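Local coordinates for protein N5-Carboxyaminoimidazole ribonucleotide synthetase (Staphylococcus aureus subsp. aureus, PDB 3ORQ) that catalyses the ATP-dependent joining of bicarbonate to 5-aminoimidazole ribonucleotide, giving N5-carboxyaminoimidazole ribonucleotide in purine biosynthesis, at residues 126-137 against 178-189; 108-116 against 150-158. All coordinates share one frame; numbering follows the deposited sequence.

Contact 1 (126-137 against 178-189); sequences VPFISVKESTDI and IETSECVAEKYL. With ADP (adenosine-5'-diphosphate), chain D.
Strands 128-131 and 183-187 pair at one side of the antiparallel four-stranded sheet of the ATP-grasp domain, 128-131 being an edge strand of the sheet within this chain. Their axes approach to 4.5 Å at 154°, and two reciprocal pairs of backbone bonds, I129 with A185 and V131 with C183, set the register; K187 N to P127 O, 3.2 Å, adds a fifth rung. On the face carrying I129, V131, C183 and A185, the two methyls of V131 divide their work: CG1 rests on A185 CB at 3.9 Å, while CG2 meets I178 CD1 at 3.6 Å, the two side chains crossing at about a right angle. I178 CD1 also touches I137 CG2. Just ahead of strand 128-131, V126 CG1 packs against the carboxylate of E186, and CG2, anti to the V126 backbone N, turns to K187 O. That carboxylate is shared: OE2 accepts from ADP N6 at 2.8 Å, whereas OE1 pairs with K115 and K151. K187 O takes the other N6 bond, also 2.8 Å, and L189 N gives to ADP N1 at 3.1 Å. ADP C2 lies over one face of the Y188 ring, 3.4 Å from its plane and offset toward the rim. A backbone carbonyl to N6 and a backbone N-H to N1, both from the end of a strand and the residues after it, are consistent with the adenine pocket of the ATP-grasp fold, with E186 adding a second acceptor here.

Contact 2 (108-116 against 150-158); sequences LQDRLTEKE and VKTRFGGYD. With ADP (adenosine-5'-diphosphate), chain D; POP (pyrophosphate 2-), chain E.
D110, at the N-cap of helix 111-120, opens the contact by gripping R153 side-on. R153 NE reaches D110 OD1 at 2.9 Å and R153 NH2 reaches D110 OD2 at 3.0 Å, both nearly straight, with the carboxylate and guanidinium planes 35° apart. The bend of R153 at chi3 (-86°) brings its NE edge alongside the carboxylate. Each oxygen is met again from the opposite face of the carboxylate plane: L112 N caps onto OD1, and T113 OG1 donates to OD2 at 2.8 Å. D110 OD1 lies over one face of the F154 ring, with F154 CE1 3.7 Å from D110 CB. Next, R111 N donates to R153 O at 3.0 Å. The R111 side chain, extended from CG to NE, runs past T152 O, which NE touches in a weak bond, and crosses K151 at about a right angle, with K151 CD over one guanidinium face. R111 NH2 then donates to ADP O1B at 3.1 Å. L112 CD2 covers a face of the R153 guanidinium, 3.5 Å above its plane. K115 comes last, directed like K151 to E186; K151 NZ also holds ADP O1A at 2.9 Å and bonds N7. Four donors on the D110 carboxylate would probably stabilise its negative charge, and R111 and K151 together probably offset the charge of the nucleotide's phosphates.

The centres of contacts 1 and 2 lie about 11 Å apart, on the same side of the chain's centre. Their segments alternate in sequence: 108-116, 126-137, 150-158, 178-189. Helix 111-120 leads into strand 128-131, and helix 136-143 into strand 148-152. Strands 148-152 and 183-187 are neighbours in one antiparallel sheet, where C183 CB packs 3.6 Å from V150 CG1. E182 of contact 1 pairs with R153 of contact 2, and helix 111-120 lies against V184. Here 178-189 supplies most of the adenine contacts named, while R111 and K151 reach the phosphates and K151 also N7. The interleaving brings three of the four segments to ADP, with 126-137 backing the adenine-binding strand; G159, E194 and N269 add further bonds.

Contact 1 (126-137 against 178-189)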
loop_
_atom_site.group_PDB
_atom_site.type_symbol
_atom_site.label_atom_id
_atom_site.label_comp_id
_atom_site.label_asym_id
_atom_site.label_seq_id
_atom_site.Cartn_x
_atom_site.Cartn_y
_atom_site.Cartn_z
ATOM N N VAL A 126 2.055 25.834 26.181
ATOM C CA VAL A 126 1.110 26.091 27.250
ATOM C C VAL A 126 1.888 26.229 28.547
ATOM O O VAL A 126 2.736 25.388 28.848
ATOM C CB VAL A 126 0.058 24.970 27.368
ATOM C CG1 VAL A 126 0.720 23.618 27.535
ATOM C CG2 VAL A 126 -0.890 25.231 28.529
ATOM N N PRO A 127 1.618 27.306 29.318
ATOM C CA PRO A 127 2.366 27.532 30.556
ATOM C C PRO A 127 2.318 26.295 31.443
ATOM O O PRO A 127 1.253 25.670 31.596
ATOM C CB PRO A 127 1.640 28.726 31.192
ATOM C CG PRO A 127 1.114 29.509 29.989
ATOM C CD PRO A 127 0.787 28.466 28.931
ATOM N N PHE A 128 3.459 25.939 32.027
ATOM C CA PHE A 128 3.586 24.608 32.627
ATOM C C PHE A 128 4.493 24.671 33.821
ATOM O O PHE A 128 5.356 25.548 33.885
ATOM C CB PHE A 128 4.168 23.589 31.589
ATOM C CG PHE A 128 5.641 23.808 31.287
ATOM C CD1 PHE A 128 6.034 24.616 30.222
ATOM C CD2 PHE A 128 6.624 23.241 32.094
ATOM C CE1 PHE A 128 7.388 24.839 29.959
ATOM C CE2 PHE A 128 7.967 23.473 31.866
ATOM C CZ PHE A 128 8.361 24.270 30.793
ATOM N N ILE A 129 4.315 23.723 34.741
ATOM C CA ILE A 129 5.193 23.561 35.916
ATOM C C ILE A 129 5.330 22.083 36.327
ATOM O O ILE A 129 4.375 21.313 36.204
ATOM C CB ILE A 129 4.734 24.446 37.120
ATOM C CG1 ILE A 129 5.816 24.519 38.209
ATOM C CG2 ILE A 129 3.424 23.949 37.691
ATOM C CD1 ILE A 129 7.221 24.824 37.678
ATOM N N SER A 130 6.526 21.691 36.775
ATOM C CA SER A 130 6.746 20.322 37.259
ATOM C C SER A 130 6.205 20.111 38.669
ATOM O O SER A 130 6.348 20.971 39.548
ATOM C CB SER A 130 8.221 19.911 37.173
ATOM O OG SER A 130 9.029 20.534 38.153
ATOM N N VAL A 131 5.556 18.967 38.858
ATOM C CA VAL A 131 5.001 18.573 40.153
ATOM C C VAL A 131 5.274 17.097 40.454
ATOM O O VAL A 131 4.576 16.208 39.955
ATOM C CB VAL A 131 3.473 18.909 40.273
ATOM C CG1 VAL A 131 2.849 19.180 38.932
ATOM C CG2 VAL A 131 2.708 17.815 40.998
ATOM N N LYS A 132 6.299 16.843 41.270
ATOM C CA LYS A 132 6.616 15.479 41.721
ATOM C C LYS A 132 6.126 15.201 43.140
ATOM O O LYS A 132 5.894 14.050 43.507
ATOM C CB LYS A 132 8.117 15.187 41.597
ATOM C CG LYS A 132 9.031 16.336 41.992
ATOM C CD LYS A 132 10.421 16.191 41.367
ATOM C CE LYS A 132 11.357 17.342 41.757
ATOM N NZ LYS A 132 11.775 17.280 43.196
ATOM N N GLU A 133 5.954 16.263 43.921
ATOM C CA GLU A 133 5.565 16.144 45.323
ATOM C C GLU A 133 4.160 16.677 45.609
ATOM O O GLU A 133 3.505 17.236 44.733
ATOM C CB GLU A 133 6.577 16.874 46.207
ATOM C CG GLU A 133 7.873 16.116 46.445
ATOM C CD GLU A 133 8.591 16.597 47.696
ATOM O OE1 GLU A 133 7.909 16.889 48.702
ATOM O OE2 GLU A 133 9.835 16.684 47.678
ATOM N N SER A 134 3.721 16.509 46.854
ATOM C CA SER A 134 2.401 16.947 47.309
ATOM C C SER A 134 2.242 18.468 47.334
ATOM O O SER A 134 1.179 18.986 47.002
ATOM C CB SER A 134 2.131 16.382 48.702
ATOM O OG SER A 134 3.169 16.752 49.597
ATOM N N THR A 135 3.307 19.167 47.730
ATOM C CA THR A 135 3.288 20.626 47.898
ATOM C C THR A 135 3.470 21.391 46.603
ATOM O O THR A 135 3.132 22.575 46.521
ATOM C CB THR A 135 4.425 21.099 48.810
ATOM O OG1 THR A 135 5.654 20.525 48.352
ATOM C CG2 THR A 135 4.167 20.715 50.279
ATOM N N ASP A 136 4.036 20.726 45.600
ATOM C CA ASP A 136 4.298 21.368 44.312
ATOM C C ASP A 136 3.001 21.722 43.590
ATOM O O ASP A 136 3.008 22.507 42.634
ATOM C CB ASP A 136 5.202 20.491 43.438
ATOM C CG ASP A 136 6.599 20.347 44.014
ATOM O OD1 ASP A 136 7.076 21.304 44.670
ATOM O OD2 ASP A 136 7.216 19.281 43.814
ATOM N N ILE A 137 1.893 21.149 44.061
ATOM C CA ILE A 137 0.576 21.480 43.534
ATOM C C ILE A 137 0.134 22.842 44.038
ATOM O O ILE A 137 -0.566 23.560 43.326
ATOM C CB ILE A 137 -0.505 20.394 43.836
ATOM C CG1 ILE A 137 -0.867 20.342 45.321
ATOM C CG2 ILE A 137 -0.062 19.024 43.323
ATOM C CD1 ILE A 137 -2.118 21.129 45.690
ATOM N N ILE A 178 -0.210 11.867 41.759
ATOM C CA ILE A 178 1.125 12.367 42.070
ATOM C C ILE A 178 1.846 11.505 43.114
ATOM O O ILE A 178 3.076 11.401 43.097
ATOM C CB ILE A 178 1.051 13.847 42.486
ATOM C CG1 ILE A 178 0.649 14.681 41.264
ATOM C CG2 ILE A 178 2.381 14.334 43.063
ATOM C CD1 ILE A 178 -0.286 15.823 41.563
ATOM N N GLU A 179 1.075 10.870 43.998
ATOM C CA GLU A 179 1.619 9.924 44.976
ATOM C C GLU A 179 2.222 8.674 44.317
ATOM O O GLU A 179 2.968 7.933 44.954
ATOM C CB GLU A 179 0.545 9.529 45.997
ATOM C CG GLU A 179 0.219 10.620 47.017
ATOM C CD GLU A 179 -1.045 10.327 47.836
ATOM O OE1 GLU A 179 -1.375 9.137 48.055
ATOM O OE2 GLU A 179 -1.708 11.298 48.270
ATOM N N THR A 180 1.915 8.452 43.038
ATOM C CA THR A 180 2.400 7.267 42.323
ATOM C C THR A 180 3.357 7.568 41.158
ATOM O O THR A 180 4.002 6.661 40.640
ATOM C CB THR A 180 1.238 6.407 41.759
ATOM O OG1 THR A 180 1.069 6.683 40.364
ATOM C CG2 THR A 180 -0.073 6.666 42.500
ATOM N N SER A 181 3.440 8.825 40.735
ATOM C CA SER A 181 4.275 9.177 39.586
ATOM C C SER A 181 4.571 10.670 39.527
ATOM O O SER A 181 3.694 11.494 39.806
ATOM C CB SER A 181 3.620 8.707 38.278
ATOM O OG SER A 181 4.412 9.050 37.158
ATOM N N GLU A 182 5.816 11.000 39.185
ATOM C CA GLU A 182 6.225 12.384 38.969
ATOM C C GLU A 182 5.392 12.953 37.830
ATOM O O GLU A 182 5.226 12.308 36.785
ATOM C CB GLU A 182 7.717 12.476 38.623
ATOM C CG GLU A 182 8.676 12.022 39.728
ATOM C CD GLU A 182 10.150 12.361 39.435
ATOM O OE1 GLU A 182 10.913 12.565 40.414
ATOM O OE2 GLU A 182 10.545 12.418 38.243
ATOM N N CYS A 183 4.866 14.155 38.024
ATOM C CA CYS A 183 3.932 14.723 37.062
ATOM C C CYS A 183 4.295 16.113 36.554
ATOM O O CYS A 183 5.252 16.734 37.027
ATOM C CB CYS A 183 2.539 14.754 37.666
ATOM S SG CYS A 183 1.759 13.155 37.721
ATOM N N VAL A 184 3.528 16.580 35.569
ATOM C CA VAL A 184 3.590 17.969 35.128
ATOM C C VAL A 184 2.190 18.554 35.164
ATOM O O VAL A 184 1.220 17.854 34.874
ATOM C CB VAL A 184 4.077 18.144 33.688
ATOM C CG1 VAL A 184 4.489 19.589 33.481
ATOM C CG2 VAL A 184 5.246 17.227 33.355
ATOM N N ALA A 185 2.089 19.837 35.511
ATOM C CA ALA A 185 0.831 20.576 35.357
ATOM C C ALA A 185 0.940 21.706 34.311
ATOM O O ALA A 185 2.008 22.268 34.095
ATOM C CB ALA A 185 0.347 21.088 36.700
ATOM N N GLU A 186 -0.173 22.005 33.648
ATOM C CA GLU A 186 -0.218 23.009 32.582
ATOM C C GLU A 186 -1.634 23.593 32.528
ATOM O O GLU A 186 -2.601 22.922 32.899
ATOM C CB GLU A 186 0.164 22.385 31.222
ATOM C CG GLU A 186 -0.685 21.182 30.855
ATOM C CD GLU A 186 -0.484 20.678 29.441
ATOM O OE1 GLU A 186 0.305 19.704 29.295
ATOM O OE2 GLU A 186 -1.123 21.234 28.487
ATOM N N LYS A 187 -1.760 24.838 32.082
ATOM C CA LYS A 187 -3.079 25.474 31.970
ATOM C C LYS A 187 -4.077 24.638 31.135
ATOM O O LYS A 187 -3.763 24.182 30.005
ATOM C CB LYS A 187 -2.943 26.869 31.336
ATOM C CG LYS A 187 -2.558 28.013 32.288
ATOM C CD LYS A 187 -2.436 29.343 31.517
ATOM C CE LYS A 187 -2.174 30.560 32.444
ATOM N NZ LYS A 187 -3.395 31.023 33.147
ATOM N N TYR A 188 -5.291 24.465 31.668
ATOM C CA TYR A 188 -6.368 23.897 30.845
ATOM C C TYR A 188 -7.010 25.017 30.012
ATOM O O TYR A 188 -7.648 25.943 30.559
ATOM C CB TYR A 188 -7.399 23.151 31.679
ATOM C CG TYR A 188 -8.359 22.321 30.854
ATOM C CD1 TYR A 188 -7.976 21.062 30.355
ATOM C CD2 TYR A 188 -9.659 22.781 30.585
ATOM C CE1 TYR A 188 -8.861 20.283 29.589
ATOM C CE2 TYR A 188 -10.554 22.014 29.824
ATOM C CZ TYR A 188 -10.146 20.763 29.331
ATOM O OH TYR A 188 -11.016 19.994 28.588
ATOM N N LEU A 189 -6.785 24.929 28.698
ATOM C CA LEU A 189 -7.201 25.929 27.740
ATOM C C LEU A 189 -8.601 25.702 27.246
ATOM O O LEU A 189 -9.119 24.597 27.318
ATOM C CB LEU A 189 -6.280 25.904 26.519
ATOM C CG LEU A 189 -4.789 26.200 26.691
ATOM C CD1 LEU A 189 -4.073 26.078 25.343
ATOM C CD2 LEU A 189 -4.586 27.551 27.280
HETATM P PB ADP D . -1.687 11.976 25.070
HETATM O O1B ADP D . -0.195 12.162 24.981
HETATM O O2B ADP D . -2.494 11.960 23.801
HETATM O O3B ADP D . -2.047 10.858 26.009
HETATM P PA ADP D . -2.175 14.767 25.332
HETATM O O1A ADP D . -1.300 15.555 26.274
HETATM O O2A ADP D . -1.855 14.787 23.858
HETATM O O3A ADP D . -2.270 13.244 25.871
HETATM O "O5'" ADP D . -3.711 15.208 25.487
HETATM C "C5'" ADP D . -4.765 14.452 24.917
HETATM C "C4'" ADP D . -5.954 15.369 24.692
HETATM O "O4'" ADP D . -6.385 15.976 25.938
HETATM C "C3'" ADP D . -5.644 16.528 23.742
HETATM O "O3'" ADP D . -5.829 16.214 22.357
HETATM C "C2'" ADP D . -6.628 17.592 24.203
HETATM O "O2'" ADP D . -7.851 17.476 23.499
HETATM C "C1'" ADP D . -6.830 17.320 25.689
HETATM N N9 ADP D . -5.898 18.253 26.360
HETATM C C8 ADP D . -4.643 17.949 26.755
HETATM N N7 ADP D . -4.017 19.021 27.300
HETATM C C5 ADP D . -4.921 20.033 27.263
HETATM C C6 ADP D . -4.919 21.454 27.700
HETATM N N6 ADP D . -3.801 21.972 28.277
HETATM N N1 ADP D . -6.043 22.174 27.473
HETATM C C2 ADP D . -7.142 21.644 26.883
HETATM N N3 ADP D . -7.217 20.359 26.459
HETATM C C4 ADP D . -6.149 19.531 26.631
#

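Contact 2 (108-116 against 150-158)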
loop_
_atom_site.group_PDB
_atom_site.type_symbol
_atom_site.label_atom_id
_atom_site.label_comp_id
_atom_site.label_asym_id
_atom_site.label_seq_id
_atom_site.Cartn_x
_atom_site.Cartn_y
_atom_site.Cartn_z
ATOM N N LEU A 108 11.858 13.541 24.172
ATOM C CA LEU A 108 10.405 13.471 24.047
ATOM C C LEU A 108 9.702 12.400 24.882
ATOM O O LEU A 108 8.487 12.385 24.935
ATOM C CB LEU A 108 9.975 13.380 22.573
ATOM C CG LEU A 108 10.568 14.518 21.729
ATOM C CD1 LEU A 108 10.380 14.246 20.245
ATOM C CD2 LEU A 108 10.058 15.910 22.162
ATOM N N GLN A 109 10.467 11.513 25.520
ATOM C CA GLN A 109 9.930 10.448 26.386
ATOM C C GLN A 109 9.262 11.067 27.592
ATOM O O GLN A 109 8.249 10.584 28.100
ATOM C CB GLN A 109 11.074 9.604 26.944
ATOM C CG GLN A 109 11.370 8.354 26.206
ATOM C CD GLN A 109 12.569 7.628 26.779
ATOM O OE1 GLN A 109 12.741 6.429 26.534
ATOM N NE2 GLN A 109 13.416 8.344 27.536
ATOM N N ASP A 110 9.885 12.127 28.069
ATOM C CA ASP A 110 9.515 12.719 29.335
ATOM C C ASP A 110 8.862 14.094 29.100
ATOM O O ASP A 110 9.514 15.006 28.607
ATOM C CB ASP A 110 10.768 12.786 30.202
ATOM C CG ASP A 110 10.655 13.767 31.324
ATOM O OD1 ASP A 110 9.522 14.042 31.786
ATOM O OD2 ASP A 110 11.724 14.260 31.744
ATOM N N ARG A 111 7.576 14.206 29.444
ATOM C CA ARG A 111 6.780 15.439 29.303
ATOM C C ARG A 111 7.449 16.714 29.808
ATOM O O ARG A 111 7.323 17.759 29.183
ATOM C CB ARG A 111 5.431 15.300 30.011
ATOM C CG ARG A 111 4.498 14.268 29.397
ATOM C CD ARG A 111 3.084 14.585 29.774
ATOM N NE ARG A 111 2.154 13.531 29.390
ATOM C CZ ARG A 111 1.498 13.485 28.239
ATOM N NH1 ARG A 111 1.695 14.420 27.332
ATOM N NH2 ARG A 111 0.655 12.487 27.987
ATOM N N LEU A 112 8.142 16.647 30.941
ATOM C CA LEU A 112 8.837 17.838 31.462
ATOM C C LEU A 112 9.949 18.275 30.519
ATOM O O LEU A 112 10.088 19.462 30.212
ATOM C CB LEU A 112 9.412 17.586 32.854
ATOM C CG LEU A 112 10.240 18.710 33.487
ATOM C CD1 LEU A 112 9.453 20.029 33.562
ATOM C CD2 LEU A 112 10.744 18.303 34.878
ATOM N N THR A 113 10.742 17.312 30.062
ATOM C CA THR A 113 11.871 17.618 29.176
ATOM C C THR A 113 11.346 18.117 27.836
ATOM O O THR A 113 11.910 19.029 27.235
ATOM C CB THR A 113 12.823 16.407 29.065
ATOM O OG1 THR A 113 13.347 16.134 30.374
ATOM C CG2 THR A 113 13.980 16.698 28.163
ATOM N N GLU A 114 10.222 17.551 27.415
ATOM C CA GLU A 114 9.551 17.946 26.181
ATOM C C GLU A 114 9.067 19.394 26.240
ATOM O O GLU A 114 9.284 20.171 25.302
ATOM C CB GLU A 114 8.378 17.021 25.908
ATOM C CG GLU A 114 7.513 17.403 24.719
ATOM C CD GLU A 114 6.543 16.290 24.329
ATOM O OE1 GLU A 114 5.971 15.627 25.222
ATOM O OE2 GLU A 114 6.347 16.063 23.120
ATOM N N LYS A 115 8.409 19.750 27.344
ATOM C CA LYS A 115 7.927 21.112 27.540
ATOM C C LYS A 115 9.080 22.098 27.638
ATOM O O LYS A 115 9.049 23.121 26.966
ATOM C CB LYS A 115 6.963 21.228 28.729
ATOM C CG LYS A 115 5.566 20.696 28.422
ATOM C CD LYS A 115 4.735 20.492 29.685
ATOM C CE LYS A 115 3.546 19.549 29.400
ATOM N NZ LYS A 115 2.717 20.056 28.271
ATOM N N GLU A 116 10.100 21.769 28.425
ATOM C CA GLU A 116 11.267 22.641 28.590
ATOM C C GLU A 116 11.894 22.946 27.237
ATOM O O GLU A 116 12.129 24.111 26.898
ATOM C CB GLU A 116 12.313 21.994 29.495
ATOM C CG GLU A 116 12.018 22.080 30.993
ATOM C CD GLU A 116 13.043 21.325 31.847
ATOM O OE1 GLU A 116 13.780 20.473 31.292
ATOM O OE2 GLU A 116 13.109 21.578 33.076
ATOM N N VAL A 150 -3.144 17.917 35.329
ATOM C CA VAL A 150 -1.942 17.170 35.735
ATOM C C VAL A 150 -1.741 15.901 34.868
ATOM O O VAL A 150 -2.664 15.107 34.723
ATOM C CB VAL A 150 -2.034 16.782 37.219
ATOM C CG1 VAL A 150 -0.740 16.188 37.689
ATOM C CG2 VAL A 150 -2.369 18.013 38.048
ATOM N N LYS A 151 -0.551 15.753 34.271
ATOM C CA LYS A 151 -0.204 14.581 33.446
ATOM C C LYS A 151 1.013 13.863 34.013
ATOM O O LYS A 151 1.961 14.519 34.453
ATOM C CB LYS A 151 0.080 14.966 31.979
ATOM C CG LYS A 151 -0.976 15.841 31.322
ATOM C CD LYS A 151 -0.528 16.373 29.949
ATOM C CE LYS A 151 -1.603 17.246 29.336
ATOM N NZ LYS A 151 -1.173 17.837 28.020
ATOM N N THR A 152 0.992 12.526 33.998
ATOM C CA THR A 152 2.205 11.756 34.289
ATOM C C THR A 152 3.240 12.131 33.245
ATOM O O THR A 152 2.903 12.424 32.089
ATOM C CB THR A 152 1.989 10.189 34.365
ATOM O OG1 THR A 152 1.956 9.598 33.062
ATOM C CG2 THR A 152 0.712 9.843 35.085
ATOM N N ARG A 153 4.499 12.154 33.641
ATOM C CA ARG A 153 5.508 12.575 32.700
ATOM C C ARG A 153 6.163 11.436 31.919
ATOM O O ARG A 153 6.906 11.692 30.953
ATOM C CB ARG A 153 6.528 13.517 33.343
ATOM C CG ARG A 153 7.250 12.991 34.512
ATOM C CD ARG A 153 7.962 14.135 35.219
ATOM N NE ARG A 153 9.273 14.373 34.620
ATOM C CZ ARG A 153 10.359 14.698 35.313
ATOM N NH1 ARG A 153 10.279 14.825 36.633
ATOM N NH2 ARG A 153 11.522 14.884 34.688
ATOM N N PHE A 154 5.858 10.194 32.304
ATOM C CA PHE A 154 6.470 9.037 31.654
ATOM C C PHE A 154 5.559 8.074 30.903
ATOM O O PHE A 154 5.819 7.774 29.734
ATOM C CB PHE A 154 7.390 8.306 32.621
ATOM C CG PHE A 154 8.670 9.038 32.869
ATOM C CD1 PHE A 154 9.734 8.933 31.963
ATOM C CD2 PHE A 154 8.806 9.866 33.984
ATOM C CE1 PHE A 154 10.921 9.627 32.174
ATOM C CE2 PHE A 154 9.990 10.569 34.204
ATOM C CZ PHE A 154 11.051 10.449 33.296
ATOM N N GLY A 155 4.513 7.577 31.549
ATOM C CA GLY A 155 3.740 6.489 30.946
ATOM C C GLY A 155 2.752 6.810 29.827
ATOM O O GLY A 155 2.466 5.956 28.985
ATOM N N GLY A 156 2.254 8.043 29.806
ATOM C CA GLY A 156 0.977 8.369 29.172
ATOM C C GLY A 156 0.807 8.147 27.688
ATOM O O GLY A 156 1.652 8.543 26.898
ATOM N N TYR A 157 -0.138 7.501 27.328
ATOM C CA TYR A 157 -0.642 7.470 25.947
ATOM C C TYR A 157 -2.164 7.543 25.920
ATOM O O TYR A 157 -2.832 7.185 26.888
ATOM C CB TYR A 157 -0.070 6.323 25.060
ATOM C CG TYR A 157 -0.163 4.868 25.545
ATOM C CD1 TYR A 157 -1.173 4.433 26.415
ATOM C CD2 TYR A 157 0.754 3.915 25.074
ATOM C CE1 TYR A 157 -1.247 3.084 26.827
ATOM C CE2 TYR A 157 0.690 2.567 25.472
ATOM C CZ TYR A 157 -0.310 2.157 26.345
ATOM O OH TYR A 157 -0.360 0.830 26.738
ATOM N N ASP A 158 -2.689 8.068 24.817
ATOM C CA ASP A 158 -4.131 8.204 24.606
ATOM C C ASP A 158 -4.894 8.615 25.864
ATOM O O ASP A 158 -5.701 7.856 26.388
ATOM C CB ASP A 158 -4.703 6.892 24.066
ATOM C CG ASP A 158 -4.264 6.605 22.645
ATOM O OD1 ASP A 158 -3.761 7.534 21.978
ATOM O OD2 ASP A 158 -4.382 5.483 22.109
HETATM P PB ADP D . -1.687 11.976 25.070
HETATM O O1B ADP D . -0.195 12.162 24.981
HETATM O O2B ADP D . -2.494 11.960 23.801
HETATM O O3B ADP D . -2.047 10.858 26.009
HETATM P PA ADP D . -2.175 14.767 25.332
HETATM O O1A ADP D . -1.300 15.555 26.274
HETATM O O2A ADP D . -1.855 14.787 23.858
HETATM O O3A ADP D . -2.270 13.244 25.871
HETATM O "O5'" ADP D . -3.711 15.208 25.487
HETATM C "C5'" ADP D . -4.765 14.452 24.917
HETATM C "C4'" ADP D . -5.954 15.369 24.692
HETATM O "O4'" ADP D . -6.385 15.976 25.938
HETATM C "C3'" ADP D . -5.644 16.528 23.742
HETATM O "O3'" ADP D . -5.829 16.214 22.357
HETATM C "C2'" ADP D . -6.628 17.592 24.203
HETATM O "O2'" ADP D . -7.851 17.476 23.499
HETATM C "C1'" ADP D . -6.830 17.320 25.689
HETATM N N9 ADP D . -5.898 18.253 26.360
HETATM C C8 ADP D . -4.643 17.949 26.755
HETATM N N7 ADP D . -4.017 19.021 27.300
HETATM C C5 ADP D . -4.921 20.033 27.263
HETATM C C6 ADP D . -4.919 21.454 27.700
HETATM N N6 ADP D . -3.801 21.972 28.277
HETATM N N1 ADP D . -6.043 22.174 27.473
HETATM C C2 ADP D . -7.142 21.644 26.883
HETATM N N3 ADP D . -7.217 20.359 26.459
HETATM C C4 ADP D . -6.149 19.531 26.631
HETATM P P1 POP E . -2.614 -1.067 24.183
HETATM O O1 POP E . -1.854 -1.021 25.498
HETATM O O2 POP E . -3.951 -1.775 24.299
HETATM O O3 POP E . -2.841 0.336 23.662
HETATM O O POP E . -1.615 -1.909 23.237
HETATM P P2 POP E . -1.539 -1.680 21.649
HETATM O O4 POP E . -0.732 -0.425 21.373
HETATM O O5 POP E . -2.936 -1.587 21.110
HETATM O O6 POP E . -0.867 -2.892 21.066
#